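Long-range contact in acetyltransferase (Klebsiella pneumoniae, PDB 5XUN), which probably acetylates glycyl-tRNA with acetyl-CoA as donor, serving as the GNAT-family toxin of a type II toxin-antitoxin system: residues T19-G24 with R96-K101. The protein carries 1 engineered substitution. Numbering follows the deposited sequence.
With ACO (acetyl coenzyme *a), chain E.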
# COMPACT_ATOMS: atom_id res chain seq x y z
N THR B 19 -5.26 -2.35 30.27
CA THR B 19 -4.57 -2.81 31.47
C THR B 19 -4.75 -4.32 31.63
O THR B 19 -5.88 -4.83 31.59
CB THR B 19 -5.07 -2.07 32.71
OG1 THR B 19 -6.42 -2.44 32.99
CG2 THR B 19 -4.98 -0.56 32.52
N GLY B 20 -3.64 -5.03 31.79
CA GLY B 20 -3.72 -6.47 31.88
C GLY B 20 -3.71 -7.20 30.55
O GLY B 20 -3.92 -8.42 30.54
N PHE B 21 -3.48 -6.51 29.44
CA PHE B 21 -3.46 -7.18 28.15
C PHE B 21 -2.21 -8.04 28.07
O PHE B 21 -1.10 -7.56 28.32
CB PHE B 21 -3.49 -6.17 26.99
CG PHE B 21 -3.44 -6.81 25.62
CD1 PHE B 21 -2.23 -7.13 25.02
CD2 PHE B 21 -4.61 -7.09 24.93
CE1 PHE B 21 -2.18 -7.73 23.77
CE2 PHE B 21 -4.57 -7.69 23.68
CZ PHE B 21 -3.36 -8.01 23.10
N ASP B 22 -2.38 -9.30 27.68
CA ASP B 22 -1.27 -10.23 27.58
C ASP B 22 -1.62 -11.27 26.53
O ASP B 22 -2.49 -12.11 26.76
CB ASP B 22 -0.97 -10.90 28.92
CG ASP B 22 0.18 -11.90 28.84
OD1 ASP B 22 0.91 -11.90 27.82
OD2 ASP B 22 0.35 -12.69 29.79
N CYS B 23 -0.97 -11.19 25.38
CA CYS B 23 -1.14 -12.20 24.34
C CYS B 23 -0.18 -13.37 24.50
O CYS B 23 -0.29 -14.35 23.76
CB CYS B 23 -0.94 -11.56 22.95
SG CYS B 23 0.75 -11.07 22.59
N GLY B 24 0.74 -13.30 25.46
CA GLY B 24 1.71 -14.35 25.69
C GLY B 24 3.03 -14.13 24.99
O GLY B 24 3.95 -14.95 25.16
N ARG B 96 1.84 -7.01 12.71
CA ARG B 96 1.56 -7.58 14.02
C ARG B 96 0.11 -8.02 14.08
O ARG B 96 -0.77 -7.38 13.50
CB ARG B 96 1.78 -6.56 15.14
CG ARG B 96 3.20 -6.28 15.45
CD ARG B 96 3.33 -4.92 16.04
NE ARG B 96 4.69 -4.44 15.83
CZ ARG B 96 5.07 -3.79 14.75
NH1 ARG B 96 4.20 -3.52 13.78
NH2 ARG B 96 6.33 -3.39 14.64
N LEU B 97 -0.12 -9.09 14.83
CA LEU B 97 -1.46 -9.56 15.14
C LEU B 97 -1.38 -10.25 16.50
O LEU B 97 -0.47 -11.05 16.73
CB LEU B 97 -1.97 -10.53 14.07
CG LEU B 97 -3.24 -11.29 14.47
CD1 LEU B 97 -4.43 -10.42 14.20
CD2 LEU B 97 -3.36 -12.62 13.74
N ALA B 98 -2.31 -9.93 17.39
CA ALA B 98 -2.27 -10.48 18.74
C ALA B 98 -3.67 -10.51 19.32
O ALA B 98 -4.45 -9.58 19.12
CB ALA B 98 -1.33 -9.68 19.65
N ILE B 99 -3.97 -11.59 20.04
CA ILE B 99 -5.22 -11.78 20.77
C ILE B 99 -4.88 -11.97 22.24
O ILE B 99 -3.91 -12.65 22.57
CB ILE B 99 -6.01 -12.99 20.23
CG1 ILE B 99 -6.41 -12.77 18.77
CG2 ILE B 99 -7.25 -13.25 21.08
CD1 ILE B 99 -7.56 -11.81 18.59
N ASP B 100 -5.66 -11.35 23.12
CA ASP B 100 -5.42 -11.51 24.55
C ASP B 100 -5.68 -12.94 25.01
O ASP B 100 -6.62 -13.60 24.55
CB ASP B 100 -6.28 -10.54 25.36
CG ASP B 100 -6.02 -10.64 26.85
OD1 ASP B 100 -4.94 -10.19 27.29
OD2 ASP B 100 -6.88 -11.18 27.58
N LYS B 101 -4.84 -13.42 25.95
CA LYS B 101 -4.93 -14.79 26.44
C LYS B 101 -6.33 -15.14 26.92
O LYS B 101 -6.81 -16.26 26.72
CB LYS B 101 -3.95 -15.00 27.60
CG LYS B 101 -2.48 -15.14 27.24
CD LYS B 101 -1.68 -15.31 28.55
CE LYS B 101 -0.22 -15.68 28.32
NZ LYS B 101 -0.06 -17.11 27.93
N1A ACO E . -13.55 -20.72 14.41
C2A ACO E . -12.26 -21.10 14.27
N3A ACO E . -11.54 -21.71 15.24
C4A ACO E . -12.10 -21.98 16.45
C5A ACO E . -13.51 -21.60 16.67
C6A ACO E . -14.23 -20.94 15.56
N6A ACO E . -15.52 -20.56 15.70
N7A ACO E . -13.82 -21.97 17.92
C8A ACO E . -12.71 -22.53 18.45
N9A ACO E . -11.69 -22.56 17.58
C1B ACO E . -10.34 -23.11 17.91
C2B ACO E . -9.86 -24.24 17.00
O2B ACO E . -10.04 -25.51 17.63
C3B ACO E . -8.39 -23.94 16.77
O3B ACO E . -7.60 -24.67 17.70
P3B ACO E . -6.15 -25.26 17.33
O7A ACO E . -6.44 -26.56 16.61
O8A ACO E . -5.52 -24.20 16.46
O9A ACO E . -5.48 -25.43 18.68
C4B ACO E . -8.23 -22.46 17.09
O4B ACO E . -9.38 -22.05 17.83
C5B ACO E . -8.09 -21.56 15.87
O5B ACO E . -7.24 -20.48 16.21
P1A ACO E . -7.82 -19.05 16.69
O1A ACO E . -8.66 -19.25 17.93
O2A ACO E . -8.40 -18.30 15.52
O3A ACO E . -6.44 -18.33 17.09
P2A ACO E . -6.25 -17.51 18.45
O4A ACO E . -7.51 -16.74 18.77
O5A ACO E . -5.63 -18.41 19.49
O6A ACO E . -5.13 -16.48 17.94
CBP ACO E . -2.83 -15.93 17.74
CCP ACO E . -3.89 -16.99 17.45
CDP ACO E . -3.32 -14.57 17.26
CEP ACO E . -1.54 -16.31 17.03
CAP ACO E . -2.65 -15.97 19.25
OAP ACO E . -2.12 -17.26 19.60
C9P ACO E . -1.70 -14.92 19.74
O9P ACO E . -2.08 -13.78 19.97
N8P ACO E . -0.45 -15.32 19.90
C7P ACO E . 0.52 -14.56 20.66
C6P ACO E . 1.11 -13.43 19.83
C5P ACO E . 1.44 -13.95 18.46
O5P ACO E . 2.29 -14.82 18.31
N4P ACO E . 0.75 -13.42 17.46
C3P ACO E . 0.88 -13.90 16.10
C2P ACO E . 2.16 -13.42 15.43
S1P ACO E . 1.75 -12.15 14.28
C ACO E . 3.10 -12.29 13.34
O ACO E . 3.78 -13.29 13.48
CH3 ACO E . 3.43 -11.19 12.37
O HOH W 1 -5.63 -10.86 30.38
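Asp100 reaches the backbone of Asp22 with its carboxylate: CG stands anti to the backbone N (chi1 -178°), and OD1 accepts a nearly straight bond from Asp22 N at 2.7 Å, met almost along its C-O axis. OD2 is hydrogen-bonded to Ser102 OG, and a water bridges it to Gly20 O. The Phe21 ring and the Asp100 side chain run past one another in opposing senses, the ring and carboxylate planes 43° apart, with Phe21 CE2 3.7 Å from Asp100 CB; Ala98 CB sits at the ring's edge. Lys101 N donates to Asp22 O over 2.8 Å. Residues 96-99 end the central GNAT strand, whose backbone pairs with the pantetheine arm of acetyl coenzyme A much as a neighbouring strand would: Ile99 N donates to O9P, and Leu97 O accepts from N4P. Cys23 helps line the pocket, its CB 3.8 Å from Ala98 CB and its SG 3.6 Å from cofactor atom C6P. The Lys101 chain crosses the Asp22 carboxylate obliquely, CE 3.4 Å and NZ 4.8 Å from OD2. Asp22 OD1 takes a weak bond from Asn29 ND2 and accepts from Gly24 N, which approaches from above the carboxylate plane, closing an Asx turn before helix 26-34.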